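Local coordinates for protein Niban 2 (Homo sapiens, PDB 7CTP) that may suppress apoptosis and promote melanoma cell invasion, and is a PH-domain protein of the Niban family, present here without its C-terminal part, at residues A[26-31]-A[287-292]; A[359-364]-A[478-483]; A[67-72]-A[93-98]; A[161-166]-A[273-278]. All blocks are in the same frame, centred on the assembly; numbering follows the deposited sequence.

Interaction 1. Residues A[26-31]-A[287-292]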
loop_
_atom_site.group_PDB
_atom_site.type_symbol
_atom_site.label_atom_id
_atom_site.label_comp_id
_atom_site.label_asym_id
_atom_site.label_seq_id
_atom_site.Cartn_x
_atom_site.Cartn_y
_atom_site.Cartn_z
ATOM N N GLU A 26 13.093 9.088 -17.755
ATOM C CA GLU A 26 11.753 9.551 -18.099
ATOM C C GLU A 26 10.879 9.675 -16.858
ATOM O O GLU A 26 10.170 10.677 -16.688
ATOM C CB GLU A 26 11.105 8.627 -19.132
ATOM C CG GLU A 26 9.859 9.260 -19.770
ATOM C CD GLU A 26 9.109 8.327 -20.705
ATOM O OE1 GLU A 26 7.922 8.617 -20.993
ATOM O OE2 GLU A 26 9.699 7.313 -21.144
ATOM N N PHE A 27 10.923 8.673 -15.967
ATOM C CA PHE A 27 10.165 8.780 -14.725
ATOM C C PHE A 27 10.574 10.011 -13.923
ATOM O O PHE A 27 9.725 10.717 -13.365
ATOM C CB PHE A 27 10.343 7.547 -13.835
ATOM C CG PHE A 27 9.784 7.775 -12.448
ATOM C CD1 PHE A 27 8.418 7.697 -12.236
ATOM C CD2 PHE A 27 10.601 8.193 -11.401
ATOM C CE1 PHE A 27 7.882 7.959 -10.986
ATOM C CE2 PHE A 27 10.072 8.464 -10.147
ATOM C CZ PHE A 27 8.710 8.352 -9.941
ATOM N N LEU A 28 11.879 10.238 -13.784
ATOM C CA LEU A 28 12.323 11.315 -12.904
ATOM C C LEU A 28 11.939 12.688 -13.450
ATOM O O LEU A 28 11.789 13.637 -12.672
ATOM C CB LEU A 28 13.833 11.202 -12.685
ATOM C CG LEU A 28 14.155 9.958 -11.835
ATOM C CD1 LEU A 28 15.666 9.628 -11.886
ATOM C CD2 LEU A 28 13.661 10.123 -10.407
ATOM N N GLN A 29 11.770 12.813 -14.771
ATOM C CA GLN A 29 11.225 14.052 -15.331
ATOM C C GLN A 29 9.787 14.269 -14.876
ATOM O O GLN A 29 9.416 15.380 -14.481
ATOM C CB GLN A 29 11.309 14.036 -16.859
ATOM C CG GLN A 29 12.727 13.989 -17.406
ATOM C CD GLN A 29 12.771 13.851 -18.921
ATOM O OE1 GLN A 29 12.110 12.985 -19.506
ATOM N NE2 GLN A 29 13.553 14.706 -19.566
ATOM N N PHE A 30 8.965 13.215 -14.901
ATOM C CA PHE A 30 7.622 13.320 -14.323
ATOM C C PHE A 30 7.682 13.675 -12.842
ATOM O O PHE A 30 6.872 14.474 -12.349
ATOM C CB PHE A 30 6.850 12.007 -14.505
ATOM C CG PHE A 30 6.320 11.791 -15.897
ATOM C CD1 PHE A 30 5.189 12.464 -16.335
ATOM C CD2 PHE A 30 6.935 10.890 -16.753
ATOM C CE1 PHE A 30 4.694 12.252 -17.622
ATOM C CE2 PHE A 30 6.441 10.676 -18.042
ATOM C CZ PHE A 30 5.322 11.361 -18.470
ATOM N N TYR A 31 8.629 13.082 -12.111
ATOM C CA TYR A 31 8.717 13.309 -10.671
ATOM C C TYR A 31 9.096 14.758 -10.357
ATOM O O TYR A 31 8.454 15.409 -9.520
ATOM C CB TYR A 31 9.724 12.333 -10.058
ATOM C CG TYR A 31 9.924 12.526 -8.587
ATOM C CD1 TYR A 31 8.966 12.103 -7.682
ATOM C CD2 TYR A 31 11.061 13.158 -8.098
ATOM C CE1 TYR A 31 9.135 12.286 -6.327
ATOM C CE2 TYR A 31 11.234 13.351 -6.750
ATOM C CZ TYR A 31 10.275 12.916 -5.871
ATOM O OH TYR A 31 10.441 13.099 -4.529
ATOM N N GLU A 287 17.434 8.559 -5.271
ATOM C CA GLU A 287 17.937 9.289 -4.111
ATOM C C GLU A 287 18.723 10.523 -4.539
ATOM O O GLU A 287 18.716 11.545 -3.832
ATOM C CB GLU A 287 18.766 8.362 -3.222
ATOM C CG GLU A 287 17.877 7.454 -2.346
ATOM C CD GLU A 287 18.624 6.366 -1.578
ATOM O OE1 GLU A 287 17.933 5.570 -0.901
ATOM O OE2 GLU A 287 19.871 6.299 -1.646
ATOM N N GLU A 288 19.366 10.467 -5.709
ATOM C CA GLU A 288 20.041 11.642 -6.250
ATOM C C GLU A 288 19.047 12.768 -6.510
ATOM O O GLU A 288 19.275 13.919 -6.115
ATOM C CB GLU A 288 20.791 11.277 -7.530
ATOM C CG GLU A 288 21.528 12.447 -8.175
ATOM C CD GLU A 288 22.200 12.051 -9.478
ATOM O OE1 GLU A 288 21.841 10.992 -10.040
ATOM O OE2 GLU A 288 23.091 12.799 -9.938
ATOM N N VAL A 289 17.923 12.447 -7.152
ATOM C CA VAL A 289 16.948 13.478 -7.500
ATOM C C VAL A 289 16.224 13.974 -6.253
ATOM O O VAL A 289 15.942 15.177 -6.120
ATOM C CB VAL A 289 15.974 12.946 -8.569
ATOM C CG1 VAL A 289 14.793 13.921 -8.771
ATOM C CG2 VAL A 289 16.705 12.755 -9.892
ATOM N N LEU A 290 15.923 13.068 -5.312
ATOM C CA LEU A 290 15.252 13.471 -4.075
ATOM C C LEU A 290 16.090 14.487 -3.319
ATOM O O LEU A 290 15.573 15.503 -2.848
ATOM C CB LEU A 290 14.960 12.247 -3.201
ATOM C CG LEU A 290 14.267 12.490 -1.858
ATOM C CD1 LEU A 290 12.930 13.195 -2.068
ATOM C CD2 LEU A 290 14.085 11.174 -1.101
ATOM N N SER A 291 17.400 14.251 -3.244
ATOM C CA SER A 291 18.306 15.218 -2.631
ATOM C C SER A 291 18.294 16.542 -3.385
ATOM O O SER A 291 18.325 17.619 -2.770
ATOM C CB SER A 291 19.720 14.643 -2.578
ATOM O OG SER A 291 20.632 15.591 -2.044
ATOM N N LYS A 292 18.232 16.488 -4.716
ATOM C CA LYS A 292 18.236 17.714 -5.503
ATOM C C LYS A 292 16.965 18.521 -5.280
ATOM O O LYS A 292 17.025 19.754 -5.156
ATOM C CB LYS A 292 18.425 17.395 -6.985
ATOM C CG LYS A 292 18.266 18.602 -7.909
ATOM C CD LYS A 292 18.595 18.230 -9.349
ATOM C CE LYS A 292 17.418 17.539 -10.019
ATOM N NZ LYS A 292 17.708 17.119 -11.424
#
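Val289 meets both Leu28 and Tyr31, one with each of its methyls. Val289 CG2 lies 3.9 Å from Leu28 CD1, and Leu28 CD2 is only slightly farther off. Val289 CG1 sits at the edge of the Tyr31 ring, near its plane, 3.9 Å from Tyr31 CD2. The valine torsion explains this division: CG1 is anti to the backbone N (chi1 170°) and CG2 is anti to the carbonyl carbon. The ring reaches on past Val289, and Tyr31 OH comes 3.5 Å from Leu290 CD1. No hydrogen bond joins the two segments. With an alanine in place of Val289, a gap is likely to open between Leu28 and the edge of the tyrosine ring. Phe286 packs edge-to-face with Tyr31 and also touches Leu28. On the exposed side, Lys292 forms a salt bridge with Glu32, one residue beyond Tyr31. The axes of the short segments lie 11.1 Å apart at 22°. This is near-parallel helix-helix packing through apolar side chains, between helix 10-48 and helix 260-337 of the largely helical body.

Interaction 2. Residues A[359-364]-A[478-483]; sequences EVRDVF and KYDYDS
Arg361 turns its CG away from the backbone N (chi1 -166°) and runs extended as far as NE, which carries its guanidinium across to Asp480. Asp480 holds its carboxylate beside its own backbone N, on the side where the arginine arrives. The grip is side-on and double. Arg361 NE donates to Asp480 OD1 at 2.8 Å, with an angle of 169° at the hydrogen. Arg361 NH2 donates to Asp480 OD2 at 2.9 Å. Each oxygen uses its syn lone pair, and the two flat groups are nearly coplanar. This salt bridge fixes the rotation of both ends.

Deeper in, the Tyr479 ring lies against the root of the arginine, with Tyr479 CE1 3.7 Å from Arg361 CB. Val360 CG1 is 3.9 Å from Tyr479 CE2. The hydroxyl passes close to Val360 and is hydrogen-bonded to the backbone oxygen of Phe357. A leucine in place of Arg361 would probably leave the Asp480 carboxylate without its charged mate and let it turn. Met436 and Met440 of helix 422-455 pack on Val360. The segment axes are 11.3 Å apart at 163°. The arrangement is an antiparallel helix pair, helix 342-378 against helix 464-511, with an apolar centre and a salt bridge on its partly exposed flank.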
loop_
_atom_site.group_PDB
_atom_site.type_symbol
_atom_site.label_atom_id
_atom_site.label_comp_id
_atom_site.label_asym_id
_atom_site.label_seq_id
_atom_site.Cartn_x
_atom_site.Cartn_y
_atom_site.Cartn_z
ATOM N N GLU A 359 -15.960 -4.732 13.467
ATOM C CA GLU A 359 -15.233 -5.803 14.142
ATOM C C GLU A 359 -14.072 -5.255 14.968
ATOM O O GLU A 359 -13.814 -5.738 16.075
ATOM C CB GLU A 359 -14.749 -6.837 13.124
ATOM C CG GLU A 359 -14.007 -8.039 13.732
ATOM C CD GLU A 359 -14.917 -9.008 14.494
ATOM O OE1 GLU A 359 -14.375 -9.923 15.146
ATOM O OE2 GLU A 359 -16.155 -8.865 14.435
ATOM N N VAL A 360 -13.365 -4.238 14.457
ATOM C CA VAL A 360 -12.332 -3.581 15.258
ATOM C C VAL A 360 -12.928 -3.060 16.563
ATOM O O VAL A 360 -12.362 -3.244 17.647
ATOM C CB VAL A 360 -11.675 -2.444 14.458
ATOM C CG1 VAL A 360 -10.816 -1.574 15.391
ATOM C CG2 VAL A 360 -10.842 -3.030 13.320
ATOM N N ARG A 361 -14.084 -2.407 16.469
ATOM C CA ARG A 361 -14.774 -1.894 17.647
ATOM C C ARG A 361 -15.096 -3.021 18.622
ATOM O O ARG A 361 -14.864 -2.903 19.831
ATOM C CB ARG A 361 -16.048 -1.171 17.210
ATOM C CG ARG A 361 -16.726 -0.294 18.275
ATOM C CD ARG A 361 -18.156 0.019 17.846
ATOM N NE ARG A 361 -18.736 1.164 18.544
ATOM C CZ ARG A 361 -19.390 1.084 19.699
ATOM N NH1 ARG A 361 -19.535 -0.091 20.295
ATOM N NH2 ARG A 361 -19.898 2.178 20.256
ATOM N N ASP A 362 -15.609 -4.137 18.103
ATOM C CA ASP A 362 -15.991 -5.247 18.968
ATOM C C ASP A 362 -14.773 -5.874 19.632
ATOM O O ASP A 362 -14.821 -6.239 20.812
ATOM C CB ASP A 362 -16.771 -6.287 18.164
ATOM C CG ASP A 362 -18.098 -5.757 17.655
ATOM O OD1 ASP A 362 -18.498 -4.643 18.073
ATOM O OD2 ASP A 362 -18.745 -6.447 16.837
ATOM N N VAL A 363 -13.668 -6.005 18.892
ATOM C CA VAL A 363 -12.458 -6.571 19.476
ATOM C C VAL A 363 -11.901 -5.641 20.546
ATOM O O VAL A 363 -11.442 -6.087 21.607
ATOM C CB VAL A 363 -11.421 -6.855 18.371
ATOM C CG1 VAL A 363 -10.052 -7.126 18.979
ATOM C CG2 VAL A 363 -11.861 -8.061 17.530
ATOM N N PHE A 364 -11.935 -4.333 20.280
ATOM C CA PHE A 364 -11.475 -3.348 21.255
ATOM C C PHE A 364 -12.306 -3.427 22.529
ATOM O O PHE A 364 -11.765 -3.487 23.639
ATOM C CB PHE A 364 -11.563 -1.954 20.639
ATOM C CG PHE A 364 -11.308 -0.839 21.609
ATOM C CD1 PHE A 364 -10.064 -0.689 22.205
ATOM C CD2 PHE A 364 -12.313 0.062 21.919
ATOM C CE1 PHE A 364 -9.828 0.341 23.100
ATOM C CE2 PHE A 364 -12.084 1.095 22.812
ATOM C CZ PHE A 364 -10.844 1.234 23.400
ATOM N N LYS A 478 -15.620 8.553 20.465
ATOM C CA LYS A 478 -14.593 9.086 19.572
ATOM C C LYS A 478 -14.322 8.118 18.427
ATOM O O LYS A 478 -14.150 8.539 17.276
ATOM C CB LYS A 478 -13.305 9.379 20.343
ATOM C CG LYS A 478 -13.459 10.421 21.462
ATOM C CD LYS A 478 -12.182 10.527 22.288
ATOM C CE LYS A 478 -12.365 11.455 23.491
ATOM N NZ LYS A 478 -12.550 12.875 23.081
ATOM N N TYR A 479 -14.290 6.816 18.724
ATOM C CA TYR A 479 -14.062 5.826 17.676
ATOM C C TYR A 479 -15.148 5.887 16.608
ATOM O O TYR A 479 -14.857 5.854 15.404
ATOM C CB TYR A 479 -13.989 4.419 18.272
ATOM C CG TYR A 479 -13.779 3.363 17.208
ATOM C CD1 TYR A 479 -14.856 2.785 16.538
ATOM C CD2 TYR A 479 -12.494 2.976 16.843
ATOM C CE1 TYR A 479 -14.649 1.833 15.542
ATOM C CE2 TYR A 479 -12.282 2.030 15.856
ATOM C CZ TYR A 479 -13.361 1.467 15.213
ATOM O OH TYR A 479 -13.130 0.530 14.232
ATOM N N ASP A 480 -16.415 5.943 17.031
ATOM C CA ASP A 480 -17.516 5.910 16.073
ATOM C C ASP A 480 -17.490 7.129 15.163
ATOM O O ASP A 480 -17.797 7.031 13.966
ATOM C CB ASP A 480 -18.853 5.819 16.808
ATOM C CG ASP A 480 -19.054 4.488 17.486
ATOM O OD1 ASP A 480 -18.389 3.509 17.076
ATOM O OD2 ASP A 480 -19.870 4.424 18.435
ATOM N N TYR A 481 -17.119 8.289 15.710
ATOM C CA TYR A 481 -16.984 9.486 14.889
ATOM C C TYR A 481 -15.854 9.331 13.878
ATOM O O TYR A 481 -16.037 9.581 12.680
ATOM C CB TYR A 481 -16.751 10.705 15.780
ATOM C CG TYR A 481 -16.780 12.038 15.050
ATOM C CD1 TYR A 481 -15.666 12.506 14.357
ATOM C CD2 TYR A 481 -17.917 12.836 15.069
ATOM C CE1 TYR A 481 -15.684 13.724 13.710
ATOM C CE2 TYR A 481 -17.945 14.057 14.417
ATOM C CZ TYR A 481 -16.825 14.495 13.741
ATOM O OH TYR A 481 -16.842 15.714 13.089
ATOM N N ASP A 482 -14.677 8.908 14.344
ATOM C CA ASP A 482 -13.519 8.808 13.461
ATOM C C ASP A 482 -13.713 7.724 12.411
ATOM O O ASP A 482 -13.277 7.876 11.266
ATOM C CB ASP A 482 -12.262 8.522 14.269
ATOM C CG ASP A 482 -11.685 9.760 14.904
ATOM O OD1 ASP A 482 -12.258 10.855 14.720
ATOM O OD2 ASP A 482 -10.655 9.620 15.586
ATOM N N SER A 483 -14.359 6.620 12.790
ATOM C CA SER A 483 -14.614 5.537 11.842
ATOM C C SER A 483 -15.434 6.033 10.657
ATOM O O SER A 483 -15.154 5.688 9.501
ATOM C CB SER A 483 -15.321 4.379 12.551
ATOM O OG SER A 483 -15.960 3.516 11.624
#

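Interaction 3. Residues A[67-72]-A[93-98]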
loop_
_atom_site.group_PDB
_atom_site.type_symbol
_atom_site.label_atom_id
_atom_site.label_comp_id
_atom_site.label_asym_id
_atom_site.label_seq_id
_atom_site.Cartn_x
_atom_site.Cartn_y
_atom_site.Cartn_z
ATOM N N ARG A 67 9.556 -4.987 19.994
ATOM C CA ARG A 67 9.481 -6.376 20.422
ATOM C C ARG A 67 9.411 -7.263 19.189
ATOM O O ARG A 67 8.939 -6.840 18.133
ATOM C CB ARG A 67 8.263 -6.652 21.315
ATOM C CG ARG A 67 8.189 -5.794 22.570
ATOM C CD ARG A 67 7.911 -6.621 23.827
ATOM N NE ARG A 67 6.501 -6.994 23.951
ATOM C CZ ARG A 67 5.807 -6.957 25.087
ATOM N NH1 ARG A 67 6.390 -6.549 26.207
ATOM N NH2 ARG A 67 4.529 -7.315 25.104
ATOM N N ILE A 68 9.909 -8.491 19.335
ATOM C CA ILE A 68 9.780 -9.485 18.276
ATOM C C ILE A 68 8.307 -9.807 18.091
ATOM O O ILE A 68 7.566 -9.958 19.069
ATOM C CB ILE A 68 10.604 -10.735 18.625
ATOM C CG1 ILE A 68 12.097 -10.400 18.599
ATOM C CG2 ILE A 68 10.289 -11.878 17.671
ATOM C CD1 ILE A 68 12.983 -11.452 19.217
ATOM N N VAL A 69 7.861 -9.877 16.831
ATOM C CA VAL A 69 6.449 -10.145 16.564
ATOM C C VAL A 69 6.137 -11.627 16.731
ATOM O O VAL A 69 5.112 -11.996 17.321
ATOM C CB VAL A 69 6.066 -9.642 15.158
ATOM C CG1 VAL A 69 4.622 -10.021 14.836
ATOM C CG2 VAL A 69 6.245 -8.143 15.065
ATOM N N PHE A 70 7.010 -12.495 16.223
ATOM C CA PHE A 70 6.772 -13.930 16.280
ATOM C C PHE A 70 8.049 -14.652 15.875
ATOM O O PHE A 70 8.899 -14.099 15.168
ATOM C CB PHE A 70 5.596 -14.326 15.382
ATOM C CG PHE A 70 5.185 -15.763 15.513
ATOM C CD1 PHE A 70 4.630 -16.229 16.692
ATOM C CD2 PHE A 70 5.330 -16.639 14.457
ATOM C CE1 PHE A 70 4.248 -17.548 16.821
ATOM C CE2 PHE A 70 4.948 -17.962 14.579
ATOM C CZ PHE A 70 4.406 -18.415 15.763
ATOM N N SER A 71 8.182 -15.896 16.334
ATOM C CA SER A 71 9.319 -16.714 15.948
ATOM C C SER A 71 8.930 -18.177 16.083
ATOM O O SER A 71 7.994 -18.522 16.807
ATOM C CB SER A 71 10.560 -16.404 16.798
ATOM O OG SER A 71 10.343 -16.766 18.149
ATOM N N GLY A 72 9.662 -19.031 15.380
ATOM C CA GLY A 72 9.412 -20.459 15.437
ATOM C C GLY A 72 10.250 -21.149 14.390
ATOM O O GLY A 72 10.851 -20.508 13.521
ATOM N N HIS A 93 10.377 -6.374 15.067
ATOM C CA HIS A 93 9.420 -5.283 15.235
ATOM C C HIS A 93 9.015 -4.640 13.913
ATOM O O HIS A 93 7.924 -4.070 13.809
ATOM C CB HIS A 93 10.023 -4.204 16.141
ATOM C CG HIS A 93 11.230 -3.540 15.545
ATOM N ND1 HIS A 93 11.176 -2.313 14.912
ATOM C CD2 HIS A 93 12.516 -3.955 15.450
ATOM C CE1 HIS A 93 12.381 -1.995 14.468
ATOM N NE2 HIS A 93 13.212 -2.973 14.785
ATOM N N ASN A 94 9.889 -4.678 12.906
ATOM C CA ASN A 94 9.624 -3.998 11.645
ATOM C C ASN A 94 9.108 -4.934 10.558
ATOM O O ASN A 94 9.082 -4.544 9.387
ATOM C CB ASN A 94 10.877 -3.266 11.155
ATOM C CG ASN A 94 12.049 -4.197 10.904
ATOM O OD1 ASN A 94 11.916 -5.424 10.936
ATOM N ND2 ASN A 94 13.214 -3.610 10.647
ATOM N N TYR A 95 8.723 -6.159 10.917
ATOM C CA TYR A 95 7.998 -7.075 10.029
ATOM C C TYR A 95 8.852 -7.580 8.869
ATOM O O TYR A 95 8.321 -8.016 7.840
ATOM C CB TYR A 95 6.706 -6.438 9.505
ATOM C CG TYR A 95 5.581 -6.490 10.510
ATOM C CD1 TYR A 95 4.908 -7.682 10.765
ATOM C CD2 TYR A 95 5.194 -5.352 11.211
ATOM C CE1 TYR A 95 3.869 -7.738 11.687
ATOM C CE2 TYR A 95 4.160 -5.399 12.132
ATOM C CZ TYR A 95 3.505 -6.592 12.366
ATOM O OH TYR A 95 2.475 -6.636 13.285
ATOM N N GLY A 96 10.173 -7.543 9.011
ATOM C CA GLY A 96 11.004 -8.363 8.160
ATOM C C GLY A 96 10.838 -9.829 8.506
ATOM O O GLY A 96 10.321 -10.190 9.563
ATOM N N LEU A 97 11.229 -10.698 7.585
ATOM C CA LEU A 97 11.248 -12.132 7.848
ATOM C C LEU A 97 12.711 -12.556 7.874
ATOM O O LEU A 97 13.398 -12.491 6.850
ATOM C CB LEU A 97 10.445 -12.896 6.796
ATOM C CG LEU A 97 10.487 -14.420 6.881
ATOM C CD1 LEU A 97 9.975 -14.902 8.241
ATOM C CD2 LEU A 97 9.691 -15.034 5.750
ATOM N N VAL A 98 13.191 -12.977 9.045
ATOM C CA VAL A 98 14.609 -13.235 9.280
ATOM C C VAL A 98 14.805 -14.719 9.551
ATOM O O VAL A 98 14.190 -15.274 10.468
ATOM C CB VAL A 98 15.140 -12.388 10.444
ATOM C CG1 VAL A 98 16.626 -12.539 10.548
ATOM C CG2 VAL A 98 14.764 -10.933 10.238
#
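Val69 and Tyr95 meet where the backbone of 67-72 enters strand 70-77 and that of 93-98 turns into strand 97-100, with no hydrogen bond between the two segments. Both segments belong to the PH domain. Val69 and Phe70 together face Val91 on the intervening strand 84-91, a classic beta bulge. Tyr95 takes up a left-handed backbone conformation (phi 69°) in the turn that follows that strand. Its CG stands beside the backbone N (chi1 -80°), and the ring turns a face to the valine. The two side chains cross at about a right angle. Val69 CG2 lies over that face, toward its rim. His192 and Asp188 of helix 176-194 also contact Tyr95, and the backbone oxygens of His93 and Asn94 bind a glycerol, probably from the crystallisation liquor. Arg67 points its side chain outward to a salt bridge with Glu389. Its carbonyl turns inward, and Arg67 O lies 3.3 Å from His93 CA. From within the bulge, Val69 CG1 comes 4.0 Å from Tyr95 CE1.

Interaction 4. Residues A[161-166]-A[273-278]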
loop_
_atom_site.group_PDB
_atom_site.type_symbol
_atom_site.label_atom_id
_atom_site.label_comp_id
_atom_site.label_asym_id
_atom_site.label_seq_id
_atom_site.Cartn_x
_atom_site.Cartn_y
_atom_site.Cartn_z
ATOM N N LEU A 161 5.929 -18.197 -0.718
ATOM C CA LEU A 161 5.907 -16.765 -0.975
ATOM C C LEU A 161 6.267 -16.521 -2.438
ATOM O O LEU A 161 7.390 -16.825 -2.858
ATOM C CB LEU A 161 6.898 -16.040 -0.066
ATOM C CG LEU A 161 6.662 -16.145 1.437
ATOM C CD1 LEU A 161 7.661 -15.245 2.163
ATOM C CD2 LEU A 161 5.245 -15.763 1.776
ATOM N N TRP A 162 5.326 -15.955 -3.195
ATOM C CA TRP A 162 5.493 -15.638 -4.606
ATOM C C TRP A 162 5.547 -14.125 -4.796
ATOM O O TRP A 162 4.858 -13.384 -4.092
ATOM C CB TRP A 162 4.333 -16.221 -5.419
ATOM C CG TRP A 162 4.273 -15.803 -6.868
ATOM C CD1 TRP A 162 4.788 -16.480 -7.942
ATOM C CD2 TRP A 162 3.630 -14.644 -7.397
ATOM N NE1 TRP A 162 4.512 -15.805 -9.107
ATOM C CE2 TRP A 162 3.802 -14.671 -8.799
ATOM C CE3 TRP A 162 2.927 -13.581 -6.824
ATOM C CZ2 TRP A 162 3.292 -13.680 -9.632
ATOM C CZ3 TRP A 162 2.419 -12.594 -7.656
ATOM C CH2 TRP A 162 2.613 -12.647 -9.040
ATOM N N HIS A 163 6.349 -13.676 -5.761
ATOM C CA HIS A 163 6.461 -12.273 -6.151
ATOM C C HIS A 163 6.568 -12.256 -7.669
ATOM O O HIS A 163 7.165 -13.170 -8.249
ATOM C CB HIS A 163 7.699 -11.633 -5.485
ATOM C CG HIS A 163 7.836 -10.150 -5.672
ATOM N ND1 HIS A 163 8.236 -9.578 -6.861
ATOM C CD2 HIS A 163 7.704 -9.129 -4.791
ATOM C CE1 HIS A 163 8.311 -8.266 -6.718
ATOM N NE2 HIS A 163 8.000 -7.968 -5.467
ATOM N N PRO A 164 5.978 -11.263 -8.348
ATOM C CA PRO A 164 6.013 -11.303 -9.822
ATOM C C PRO A 164 7.412 -11.227 -10.402
ATOM O O PRO A 164 7.629 -11.739 -11.513
ATOM C CB PRO A 164 5.157 -10.096 -10.239
ATOM C CG PRO A 164 5.149 -9.189 -9.029
ATOM C CD PRO A 164 5.196 -10.120 -7.843
ATOM N N TYR A 165 8.375 -10.617 -9.681
ATOM C CA TYR A 165 9.711 -10.338 -10.221
ATOM C C TYR A 165 10.848 -10.848 -9.348
ATOM O O TYR A 165 11.908 -11.192 -9.881
ATOM C CB TYR A 165 9.903 -8.811 -10.439
ATOM C CG TYR A 165 8.752 -8.144 -11.153
ATOM C CD1 TYR A 165 8.369 -8.552 -12.425
ATOM C CD2 TYR A 165 8.024 -7.136 -10.542
ATOM C CE1 TYR A 165 7.311 -7.963 -13.069
ATOM C CE2 TYR A 165 6.953 -6.533 -11.190
ATOM C CZ TYR A 165 6.607 -6.966 -12.451
ATOM O OH TYR A 165 5.545 -6.394 -13.111
ATOM N N ALA A 166 10.674 -10.870 -8.024
ATOM C CA ALA A 166 11.743 -11.249 -7.110
ATOM C C ALA A 166 11.674 -12.752 -6.814
ATOM O O ALA A 166 10.779 -13.458 -7.279
ATOM C CB ALA A 166 11.655 -10.423 -5.831
ATOM N N ALA A 273 17.486 -11.896 -10.290
ATOM C CA ALA A 273 18.775 -11.247 -10.501
ATOM C C ALA A 273 18.607 -9.892 -11.177
ATOM O O ALA A 273 19.262 -8.917 -10.792
ATOM C CB ALA A 273 19.701 -12.144 -11.322
ATOM N N VAL A 274 17.725 -9.811 -12.177
ATOM C CA VAL A 274 17.465 -8.527 -12.825
ATOM C C VAL A 274 16.788 -7.568 -11.856
ATOM O O VAL A 274 17.115 -6.374 -11.816
ATOM C CB VAL A 274 16.636 -8.729 -14.106
ATOM C CG1 VAL A 274 16.258 -7.370 -14.724
ATOM C CG2 VAL A 274 17.418 -9.573 -15.130
ATOM N N TYR A 275 15.847 -8.070 -11.051
ATOM C CA TYR A 275 15.193 -7.221 -10.058
ATOM C C TYR A 275 16.212 -6.577 -9.120
ATOM O O TYR A 275 16.107 -5.388 -8.808
ATOM C CB TYR A 275 14.166 -8.037 -9.262
ATOM C CG TYR A 275 13.456 -7.246 -8.173
ATOM C CD1 TYR A 275 12.358 -6.435 -8.470
ATOM C CD2 TYR A 275 13.895 -7.301 -6.849
ATOM C CE1 TYR A 275 11.709 -5.699 -7.465
ATOM C CE2 TYR A 275 13.268 -6.567 -5.848
ATOM C CZ TYR A 275 12.180 -5.773 -6.155
ATOM O OH TYR A 275 11.564 -5.056 -5.131
ATOM N N HIS A 276 17.209 -7.346 -8.664
ATOM C CA HIS A 276 18.237 -6.790 -7.776
ATOM C C HIS A 276 19.044 -5.689 -8.459
ATOM O O HIS A 276 19.323 -4.640 -7.860
ATOM C CB HIS A 276 19.176 -7.899 -7.299
ATOM C CG HIS A 276 20.493 -7.388 -6.791
ATOM N ND1 HIS A 276 20.666 -6.933 -5.500
ATOM C CD2 HIS A 276 21.690 -7.228 -7.410
ATOM C CE1 HIS A 276 21.916 -6.527 -5.339
ATOM N NE2 HIS A 276 22.557 -6.691 -6.484
ATOM N N MET A 277 19.457 -5.935 -9.706
ATOM C CA MET A 277 20.214 -4.960 -10.483
ATOM C C MET A 277 19.414 -3.677 -10.676
ATOM O O MET A 277 19.929 -2.562 -10.503
ATOM C CB MET A 277 20.541 -5.601 -11.830
ATOM C CG MET A 277 21.669 -5.041 -12.599
ATOM S SD MET A 277 21.617 -5.967 -14.152
ATOM C CE MET A 277 21.512 -4.567 -15.248
ATOM N N VAL A 278 18.146 -3.828 -11.053
ATOM C CA VAL A 278 17.255 -2.681 -11.230
ATOM C C VAL A 278 17.083 -1.920 -9.921
ATOM O O VAL A 278 17.103 -0.678 -9.895
ATOM C CB VAL A 278 15.899 -3.156 -11.781
ATOM C CG1 VAL A 278 14.846 -2.071 -11.630
ATOM C CG2 VAL A 278 16.044 -3.595 -13.238
HETATM O O HOH W 1 8.798 -5.200 -5.122
#
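Tyr275 carries most of this contact, laying its ring against Ala166, Tyr165 and His163. Its CG is anti to the backbone N (chi1 178°), which sends the ring out from the helix to the loop after strand 157-162. Ala166 CB sits over one face in a CH-pi contact, 4.3 Å from the centroid of the Tyr275 ring. Tyr165 CB packs 3.9 Å from Tyr275 CD1, while the Tyr165 ring itself turns to helix 232-252. His163 points an edge at the Tyr275 face, with the planes at 62°. The histidine is held in turn by Tyr165 N, which donates to His163 ND1 at 3.0 Å. A water joins the far ends: it is 2.9 Å from His163 NE2 and 2.8 Å from Tyr275 OH. Ser271 of the same helix is hydrogen-bonded to Tyr165 O, adding a polar tie. The whole is a domain junction, where an aromatic residue of helix 260-337 docks on a loop of the PH domain, with a T-shaped ring pair and a CH-pi contact.

Interactions 3 and 4 both reach the antiparallel sheet of the PH domain. Their centres are about 22 Å apart, and they touch where Leu97 packs on Leu161. Interactions 1 and 4 share helix 260-337, with centres about 23 Å apart. That helix therefore pairs with helix 10-48 at one place and meets the PH domain at another. Interaction 2 lies on the other side of the chain's centre from interactions 1 and 4, about 40 Å from interaction 1 between centres. Along the chain, interaction 1 spans interactions 3 and 4, which come in that order. Interaction 2 opens later, on helix 342-378, which follows helix 260-337. The PH domain is thus inserted between helices that pack together.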